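Side-chain contacts in transcription regulator, Crp family (Thermus thermophilus, PDB 4EV0), which binds cyclic AMP and DNA as a homodimer and activates transcription from six promoters in a cAMP-dependent manner: residues L151-Q156 with F162-H167; A188-V193 with E209-G214. All blocks are in the same frame, centred on the assembly; numbering follows the deposited sequence.

Contact 1. Residues L151-Q156 with F162-H167. With SO4 (sulfate ion), chain I.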
ATOM      1  N   LEU B 151      -4.900  26.914  11.236  1.00 58.34           N
ATOM      2  CA  LEU B 151      -4.297  27.540  12.404  1.00 60.42           C
ATOM      3  C   LEU B 151      -2.931  28.124  12.039  1.00 58.84           C
ATOM      4  O   LEU B 151      -2.621  29.270  12.383  1.00 61.04           O
ATOM      5  CB  LEU B 151      -4.129  26.503  13.503  1.00 58.64           C
ATOM      6  CG  LEU B 151      -4.324  26.935  14.940  1.00 65.50           C
ATOM      7  CD1 LEU B 151      -4.446  25.678  15.768  1.00 67.04           C
ATOM      8  CD2 LEU B 151      -3.156  27.789  15.421  1.00 65.55           C
ATOM      9  N   LYS B 152      -2.135  27.333  11.318  1.00 57.72           N
ATOM     10  CA  LYS B 152      -0.800  27.749  10.908  1.00 57.75           C
ATOM     11  C   LYS B 152      -0.800  29.049  10.090  1.00 60.98           C
ATOM     12  O   LYS B 152       0.122  29.863  10.196  1.00 61.48           O
ATOM     13  CB  LYS B 152      -0.093  26.622  10.144  1.00 53.38           C
ATOM     14  CG  LYS B 152       0.881  25.837  11.016  1.00 55.26           C
ATOM     15  CD  LYS B 152       1.052  24.393  10.565  1.00 50.85           C
ATOM     16  CE  LYS B 152       2.139  24.285   9.520  1.00 53.94           C
ATOM     17  NZ  LYS B 152       2.466  22.864   9.239  1.00 53.35           N
ATOM     18  N   LEU B 153      -1.831  29.233   9.268  1.00 46.77           N
ATOM     19  CA  LEU B 153      -1.984  30.454   8.478  1.00 50.02           C
ATOM     20  C   LEU B 153      -2.417  31.609   9.371  1.00 56.47           C
ATOM     21  O   LEU B 153      -1.935  32.719   9.229  1.00 57.65           O
ATOM     22  CB  LEU B 153      -3.014  30.264   7.363  1.00 50.27           C
ATOM     23  CG  LEU B 153      -2.715  29.218   6.282  1.00 47.33           C
ATOM     24  CD1 LEU B 153      -3.900  29.081   5.335  1.00 46.86           C
ATOM     25  CD2 LEU B 153      -1.446  29.556   5.502  1.00 46.67           C
ATOM     26  N   LEU B 154      -3.331  31.335  10.296  1.00 55.85           N
ATOM     27  CA  LEU B 154      -3.705  32.324  11.288  1.00 59.43           C
ATOM     28  C   LEU B 154      -2.485  32.830  12.042  1.00 61.26           C
ATOM     29  O   LEU B 154      -2.430  34.002  12.433  1.00 67.79           O
ATOM     30  CB  LEU B 154      -4.707  31.745  12.290  1.00 60.44           C
ATOM     31  CG  LEU B 154      -6.191  31.950  11.990  1.00 64.62           C
ATOM     32  CD1 LEU B 154      -7.040  31.344  13.099  1.00 65.22           C
ATOM     33  CD2 LEU B 154      -6.514  33.436  11.796  1.00 69.77           C
ATOM     34  N   ARG B 155      -1.506  31.963  12.256  1.00 74.32           N
ATOM     35  CA  ARG B 155      -0.400  32.364  13.106  1.00 76.71           C
ATOM     36  C   ARG B 155       0.696  33.185  12.406  1.00 79.51           C
ATOM     37  O   ARG B 155       1.705  33.545  13.017  1.00 81.99           O
ATOM     38  CB  ARG B 155       0.141  31.196  13.953  1.00 73.62           C
ATOM     39  CG  ARG B 155       0.389  29.903  13.259  1.00 69.45           C
ATOM     40  CD  ARG B 155       1.284  28.953  14.072  1.00 64.93           C
ATOM     41  NE  ARG B 155       0.624  28.256  15.169  1.00 65.99           N
ATOM     42  CZ  ARG B 155       0.878  26.985  15.513  1.00 66.42           C
ATOM     43  NH1 ARG B 155       1.762  26.267  14.819  1.00 62.27           N
ATOM     44  NH2 ARG B 155       0.251  26.421  16.551  1.00 65.01           N
ATOM     45  N   GLN B 156       0.474  33.542  11.147  1.00 87.64           N
ATOM     46  CA  GLN B 156       1.442  34.397  10.468  1.00 91.51           C
ATOM     47  C   GLN B 156       1.154  35.887  10.699  1.00 98.13           C
ATOM     48  O   GLN B 156       1.931  36.749  10.281  1.00102.86           O
ATOM     49  CB  GLN B 156       1.550  34.049   8.982  1.00 90.16           C
ATOM     50  CG  GLN B 156       0.355  34.461   8.147  1.00 94.43           C
ATOM     51  CD  GLN B 156       0.209  33.613   6.891  1.00 91.32           C
ATOM     52  OE1 GLN B 156      -0.562  33.939   5.983  1.00 93.09           O
ATOM     53  NE2 GLN B 156       0.949  32.510   6.840  1.00 87.25           N
ATOM     54  N   PHE B 162      -8.117  34.258   3.821  1.00 66.30           N
ATOM     55  CA  PHE B 162      -6.981  33.771   3.048  1.00 63.64           C
ATOM     56  C   PHE B 162      -7.301  33.493   1.588  1.00 61.62           C
ATOM     57  O   PHE B 162      -8.307  32.868   1.251  1.00 59.36           O
ATOM     58  CB  PHE B 162      -6.358  32.538   3.695  1.00 57.83           C
ATOM     59  CG  PHE B 162      -6.010  32.732   5.132  1.00 60.17           C
ATOM     60  CD1 PHE B 162      -5.037  33.651   5.503  1.00 62.27           C
ATOM     61  CD2 PHE B 162      -6.660  32.008   6.122  1.00 59.39           C
ATOM     62  CE1 PHE B 162      -4.720  33.848   6.842  1.00 63.91           C
ATOM     63  CE2 PHE B 162      -6.348  32.198   7.456  1.00 59.99           C
ATOM     64  CZ  PHE B 162      -5.379  33.118   7.818  1.00 60.82           C
ATOM     65  N   GLN B 163      -6.425  33.986   0.726  1.00 63.93           N
ATOM     66  CA  GLN B 163      -6.424  33.594  -0.666  1.00 62.88           C
ATOM     67  C   GLN B 163      -5.705  32.255  -0.688  1.00 57.88           C
ATOM     68  O   GLN B 163      -4.478  32.195  -0.558  1.00 57.03           O
ATOM     69  CB  GLN B 163      -5.667  34.635  -1.498  1.00 68.33           C
ATOM     70  CG  GLN B 163      -5.977  34.605  -2.976  1.00 72.07           C
ATOM     71  CD  GLN B 163      -6.714  35.845  -3.429  1.00 76.44           C
ATOM     72  OE1 GLN B 163      -7.168  36.645  -2.602  1.00 79.77           O
ATOM     73  NE2 GLN B 163      -6.839  36.017  -4.747  1.00 78.00           N
ATOM     74  N   ILE B 164      -6.462  31.170  -0.808  1.00 54.91           N
ATOM     75  CA  ILE B 164      -5.840  29.855  -0.763  1.00 50.71           C
ATOM     76  C   ILE B 164      -6.688  28.771  -1.427  1.00 49.55           C
ATOM     77  O   ILE B 164      -7.907  28.718  -1.249  1.00 51.28           O
ATOM     78  CB  ILE B 164      -5.388  29.477   0.686  1.00 49.34           C
ATOM     79  CG1 ILE B 164      -4.449  28.267   0.649  1.00 46.76           C
ATOM     80  CG2 ILE B 164      -6.585  29.279   1.647  1.00 48.49           C
ATOM     81  CD1 ILE B 164      -3.585  28.147   1.882  1.00 44.38           C
ATOM     82  N   ARG B 165      -6.041  27.928  -2.226  1.00 38.42           N
ATOM     83  CA  ARG B 165      -6.735  26.854  -2.920  1.00 38.00           C
ATOM     84  C   ARG B 165      -6.823  25.638  -1.998  1.00 35.64           C
ATOM     85  O   ARG B 165      -5.987  25.472  -1.092  1.00 33.85           O
ATOM     86  CB  ARG B 165      -6.003  26.505  -4.220  1.00 39.42           C
ATOM     87  CG  ARG B 165      -5.987  27.631  -5.267  1.00 41.14           C
ATOM     88  CD  ARG B 165      -7.386  27.882  -5.786  1.00 41.70           C
ATOM     89  NE  ARG B 165      -7.478  29.083  -6.601  1.00 43.34           N
ATOM     90  CZ  ARG B 165      -8.591  29.468  -7.221  1.00 48.15           C
ATOM     91  NH1 ARG B 165      -9.693  28.737  -7.124  1.00 46.83           N
ATOM     92  NH2 ARG B 165      -8.606  30.579  -7.953  1.00 52.17           N
ATOM     93  N   HIS B 166      -7.819  24.781  -2.202  1.00 49.18           N
ATOM     94  CA  HIS B 166      -7.900  23.569  -1.395  1.00 47.27           C
ATOM     95  C   HIS B 166      -6.640  22.721  -1.560  1.00 46.65           C
ATOM     96  O   HIS B 166      -6.213  22.059  -0.611  1.00 45.37           O
ATOM     97  CB  HIS B 166      -9.152  22.748  -1.724  1.00 49.50           C
ATOM     98  CG  HIS B 166     -10.437  23.434  -1.371  1.00 52.76           C
ATOM     99  ND1 HIS B 166     -11.666  22.826  -1.504  1.00 54.88           N
ATOM    100  CD2 HIS B 166     -10.682  24.683  -0.907  1.00 53.53           C
ATOM    101  CE1 HIS B 166     -12.616  23.671  -1.139  1.00 56.91           C
ATOM    102  NE2 HIS B 166     -12.046  24.807  -0.776  1.00 56.70           N
ATOM    103  N   HIS B 167      -6.027  22.751  -2.745  1.00 46.77           N
ATOM    104  CA  HIS B 167      -4.838  21.926  -2.967  1.00 48.87           C
ATOM    105  C   HIS B 167      -3.611  22.431  -2.203  1.00 45.32           C
ATOM    106  O   HIS B 167      -2.790  21.628  -1.754  1.00 45.96           O
ATOM    107  CB  HIS B 167      -4.547  21.687  -4.467  1.00 52.98           C
ATOM    108  CG  HIS B 167      -4.026  22.889  -5.201  1.00 52.29           C
ATOM    109  ND1 HIS B 167      -2.761  23.400  -4.998  1.00 52.28           N
ATOM    110  CD2 HIS B 167      -4.589  23.658  -6.163  1.00 54.34           C
ATOM    111  CE1 HIS B 167      -2.580  24.447  -5.784  1.00 54.76           C
ATOM    112  NE2 HIS B 167      -3.673  24.623  -6.501  1.00 53.96           N
TER
HETATM  113  S   SO4 I 303     -10.492  25.551  -4.511  0.50 73.09           S
HETATM  114  O1  SO4 I 303     -10.371  25.972  -5.909  0.50 72.90           O
HETATM  115  O2  SO4 I 303      -9.162  25.270  -3.986  0.50 72.21           O
HETATM  116  O3  SO4 I 303     -11.103  26.625  -3.734  0.50 71.11           O
HETATM  117  O4  SO4 I 303     -11.305  24.334  -4.420  0.50 71.83           O
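Leu153 and Phe162 bring the backbones nearest, with 8.1 Å between their CA atoms, where the last turn of helix 139-154 passes strand 161-163. The helix ends here: Arg155 is the first residue to leave helical angles, and its N still bonds to Leu151 O. Both Leu153 and Phe162 set out from the backbone toward the other segment. Leu153 CB sits over one face of the Phe162 ring, 3.9 Å from the ring centroid and 17° off the normal. This is a CH-pi contact, displaced somewhat toward the ring rim. The ring also reaches the helix backbone, with Phe162 CZ 3.7 Å from Leu153 C. The Leu154 and Phe162 side chains cross at about a right angle, and Leu154 CD2 is 4.1 Å from Phe162 CZ. Further along, Leu153 and Ile164 meet tip to tip, CD1 to CD1 at 3.6 Å. Ile164 CG1 is anti to the backbone N (chi1 -166°), which sends CD1 out to this methyl. Gln156 adds a looser contact at the margin. Val202 of strand 199-202 touches both Leu154 and Phe162. At the far end of 162-167, Arg165 occupies the N-cap position of helix 166-173, where the predicted helix-turn-helix begins. Its NH1 donates a hydrogen bond of 3.1 Å to O1 of a sulfate, probably from the crystallisation liquor. That ion lies too close to the His166 backbone N, so its exact placement, and this bond with it, is doubtful. His166 ND1 is bonded to Ser181 OG on helix 177-189. Between the segments the chemistry is mainly apolar, so the helix end and the strand are joined by packing around one aromatic ring.

Contact 2. Residues A188-V193 with E209-G214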
ATOM      1  N   ALA B 188     -17.461  24.646   7.516  1.00 61.75           N
ATOM      2  CA  ALA B 188     -18.383  25.727   7.170  1.00 66.26           C
ATOM      3  C   ALA B 188     -19.784  25.482   7.743  1.00 72.15           C
ATOM      4  O   ALA B 188     -20.427  26.414   8.238  1.00 75.51           O
ATOM      5  CB  ALA B 188     -18.445  25.939   5.660  1.00 64.63           C
ATOM      6  N   GLU B 189     -20.240  24.232   7.673  1.00 82.68           N
ATOM      7  CA  GLU B 189     -21.508  23.808   8.281  1.00 90.00           C
ATOM      8  C   GLU B 189     -21.533  24.044   9.801  1.00 91.45           C
ATOM      9  O   GLU B 189     -22.587  24.298  10.389  1.00 97.43           O
ATOM     10  CB  GLU B 189     -21.779  22.330   7.954  1.00 90.50           C
ATOM     11  CG  GLU B 189     -22.978  21.710   8.673  1.00 99.24           C
ATOM     12  CD  GLU B 189     -23.359  20.344   8.106  1.00106.58           C
ATOM     13  OE1 GLU B 189     -23.199  20.151   6.879  1.00104.41           O
ATOM     14  OE2 GLU B 189     -23.809  19.467   8.885  1.00108.94           O
ATOM     15  N   GLU B 190     -20.362  23.967  10.425  1.00 84.02           N
ATOM     16  CA  GLU B 190     -20.219  24.239  11.853  1.00 85.35           C
ATOM     17  C   GLU B 190     -20.020  25.721  12.141  1.00 86.22           C
ATOM     18  O   GLU B 190     -19.817  26.110  13.281  1.00 87.70           O
ATOM     19  CB  GLU B 190     -19.026  23.475  12.416  1.00 83.10           C
ATOM     20  CG  GLU B 190     -19.102  21.974  12.248  1.00 80.07           C
ATOM     21  CD  GLU B 190     -17.850  21.290  12.757  1.00 79.21           C
ATOM     22  OE1 GLU B 190     -17.379  20.340  12.089  1.00 75.69           O
ATOM     23  OE2 GLU B 190     -17.339  21.706  13.826  1.00 80.93           O
ATOM     24  N   GLY B 191     -20.045  26.538  11.094  1.00 69.73           N
ATOM     25  CA  GLY B 191     -19.830  27.967  11.229  1.00 70.43           C
ATOM     26  C   GLY B 191     -18.426  28.398  11.636  1.00 68.02           C
ATOM     27  O   GLY B 191     -18.226  29.546  12.040  1.00 68.54           O
ATOM     28  N   VAL B 192     -17.451  27.494  11.524  1.00 63.11           N
ATOM     29  CA  VAL B 192     -16.076  27.810  11.922  1.00 60.70           C
ATOM     30  C   VAL B 192     -15.343  28.608  10.837  1.00 58.08           C
ATOM     31  O   VAL B 192     -14.562  29.520  11.132  1.00 58.84           O
ATOM     32  CB  VAL B 192     -15.284  26.528  12.303  1.00 58.30           C
ATOM     33  CG1 VAL B 192     -13.871  26.870  12.757  1.00 53.13           C
ATOM     34  CG2 VAL B 192     -16.025  25.766  13.400  1.00 60.73           C
ATOM     35  N   VAL B 193     -15.614  28.271   9.578  1.00 57.39           N
ATOM     36  CA  VAL B 193     -15.002  28.955   8.451  1.00 55.83           C
ATOM     37  C   VAL B 193     -16.065  29.377   7.442  1.00 58.20           C
ATOM     38  O   VAL B 193     -17.164  28.812   7.408  1.00 59.97           O
ATOM     39  CB  VAL B 193     -13.962  28.063   7.719  1.00 50.89           C
ATOM     40  CG1 VAL B 193     -12.954  27.477   8.702  1.00 49.52           C
ATOM     41  CG2 VAL B 193     -14.648  26.944   6.954  1.00 49.35           C
ATOM     42  N   GLU B 209      -8.932  26.385  16.881  1.00 79.06           N
ATOM     43  CA  GLU B 209      -7.780  25.929  17.647  1.00 77.43           C
ATOM     44  C   GLU B 209      -8.192  24.743  18.508  1.00 78.73           C
ATOM     45  O   GLU B 209      -7.438  23.788  18.681  1.00 76.14           O
ATOM     46  CB  GLU B 209      -7.228  27.066  18.510  1.00 81.36           C
ATOM     47  CG  GLU B 209      -5.811  26.830  19.045  1.00 80.85           C
ATOM     48  CD  GLU B 209      -5.154  28.107  19.582  1.00 82.77           C
ATOM     49  OE1 GLU B 209      -5.882  28.989  20.101  1.00 86.79           O
ATOM     50  OE2 GLU B 209      -3.911  28.225  19.477  1.00 77.79           O
ATOM     51  N   GLU B 210      -9.411  24.792  19.022  1.00 72.50           N
ATOM     52  CA  GLU B 210      -9.941  23.672  19.788  1.00 74.97           C
ATOM     53  C   GLU B 210     -10.052  22.433  18.913  1.00 70.02           C
ATOM     54  O   GLU B 210      -9.693  21.337  19.329  1.00 68.55           O
ATOM     55  CB  GLU B 210     -11.309  24.012  20.400  1.00 79.19           C
ATOM     56  CG  GLU B 210     -11.271  25.025  21.539  1.00 84.62           C
ATOM     57  CD  GLU B 210     -12.554  25.020  22.373  1.00 94.28           C
ATOM     58  OE1 GLU B 210     -13.597  24.535  21.876  1.00 93.19           O
ATOM     59  OE2 GLU B 210     -12.518  25.494  23.533  1.00100.31           O
ATOM     60  N   ILE B 211     -10.561  22.615  17.699  1.00 60.18           N
ATOM     61  CA  ILE B 211     -10.728  21.502  16.771  1.00 57.56           C
ATOM     62  C   ILE B 211      -9.375  20.920  16.342  1.00 52.18           C
ATOM     63  O   ILE B 211      -9.242  19.700  16.229  1.00 49.90           O
ATOM     64  CB  ILE B 211     -11.583  21.896  15.529  1.00 57.62           C
ATOM     65  CG1 ILE B 211     -13.017  22.221  15.959  1.00 61.08           C
ATOM     66  CG2 ILE B 211     -11.611  20.757  14.510  1.00 53.28           C
ATOM     67  CD1 ILE B 211     -13.869  22.836  14.870  1.00 60.79           C
ATOM     68  N   ALA B 212      -8.379  21.789  16.128  1.00 54.90           N
ATOM     69  CA  ALA B 212      -7.045  21.341  15.715  1.00 52.05           C
ATOM     70  C   ALA B 212      -6.436  20.401  16.756  1.00 53.10           C
ATOM     71  O   ALA B 212      -5.807  19.392  16.421  1.00 47.74           O
ATOM     72  CB  ALA B 212      -6.123  22.517  15.466  1.00 47.70           C
ATOM     73  N   PHE B 213      -6.647  20.726  18.025  1.00 53.54           N
ATOM     74  CA  PHE B 213      -6.052  19.947  19.098  1.00 52.78           C
ATOM     75  C   PHE B 213      -7.000  18.920  19.659  1.00 55.23           C
ATOM     76  O   PHE B 213      -6.743  18.341  20.710  1.00 59.39           O
ATOM     77  CB  PHE B 213      -5.497  20.861  20.179  1.00 54.42           C
ATOM     78  CG  PHE B 213      -4.390  21.712  19.682  1.00 52.20           C
ATOM     79  CD1 PHE B 213      -3.184  21.131  19.296  1.00 48.64           C
ATOM     80  CD2 PHE B 213      -4.555  23.075  19.524  1.00 53.90           C
ATOM     81  CE1 PHE B 213      -2.140  21.908  18.814  1.00 46.90           C
ATOM     82  CE2 PHE B 213      -3.517  23.860  19.038  1.00 51.43           C
ATOM     83  CZ  PHE B 213      -2.307  23.273  18.680  1.00 48.30           C
ATOM     84  N   GLY B 214      -8.079  18.660  18.933  1.00 60.28           N
ATOM     85  CA  GLY B 214      -8.898  17.485  19.194  1.00 62.67           C
ATOM     86  C   GLY B 214      -9.686  17.502  20.493  1.00 68.53           C
ATOM     87  O   GLY B 214     -10.183  16.467  20.964  1.00 70.69           O
TER
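Ile211 CG1 lies anti to its own carbonyl carbon (chi1 -65°), and an extended chi2 of 170° carries CD1 out to Glu190 and Val192. On the other side, Val192 has CG1 anti to the backbone N (chi1 -178°). Its second methyl, CG2, is thereby left beside that N and meets Ile211. The two side chains slide past each other in opposite directions, with Val192 CG2 and Ile211 CD1 3.9 Å apart. The CA atoms of this pair are 9.6 Å apart, so the methyl ends span the gap. Glu190 is extended beyond CG and passes Ile211 at a slant. Its OE2 approaches Ile211 CD1 to 3.8 Å, but the polar partner of this oxygen is Arg143 of helix 139-154, in a salt bridge. Ile211 also touches Arg143 and Leu187, so its apolar chain packs against a glutamate and an arginine that pair with each other. Leu207 and Leu208 touch Val192 from helix 205-212. Both segments include a helix end. Gly191 has positive phi and closes helix 177-189 in a Schellman motif, with Gly191 N bonded to Ala188 O at 2.9 Å. Gly214 is the C-prime residue of a second Schellman motif: its N bonds to Ile211 O at 3.1 Å, and Leu215 N bonds to Glu210 O. The arrangement belongs to the winged helix-turn-helix domain of the Crp family. The chain leaves helix 177-189, turns into the wing strands 193-196 and 199-202, and returns as helix 205-212, which packs against the turn.

Overall arrangement
Contacts 1 and 2 both lie in the C-terminal DNA-binding domain, with centres about 14 Å apart and on the same side of the chain's centre. They come in series along the chain, contact 1 closing before contact 2 opens. Contact 1 joins the end of helix 139-154 to strand 161-163 and Ile164 just after it. Contact 2 joins the end of helix 177-189 to helix 205-212; strands 193-196 and 199-202 come between them in the chain. The two meet directly where Leu151 packs on Glu209, Ala212 and Phe213. Both also touch the second subunit: Phe213 makes a cation-pi contact with Arg155 of that subunit. The domain's packing is thus continuous with the dimer contact.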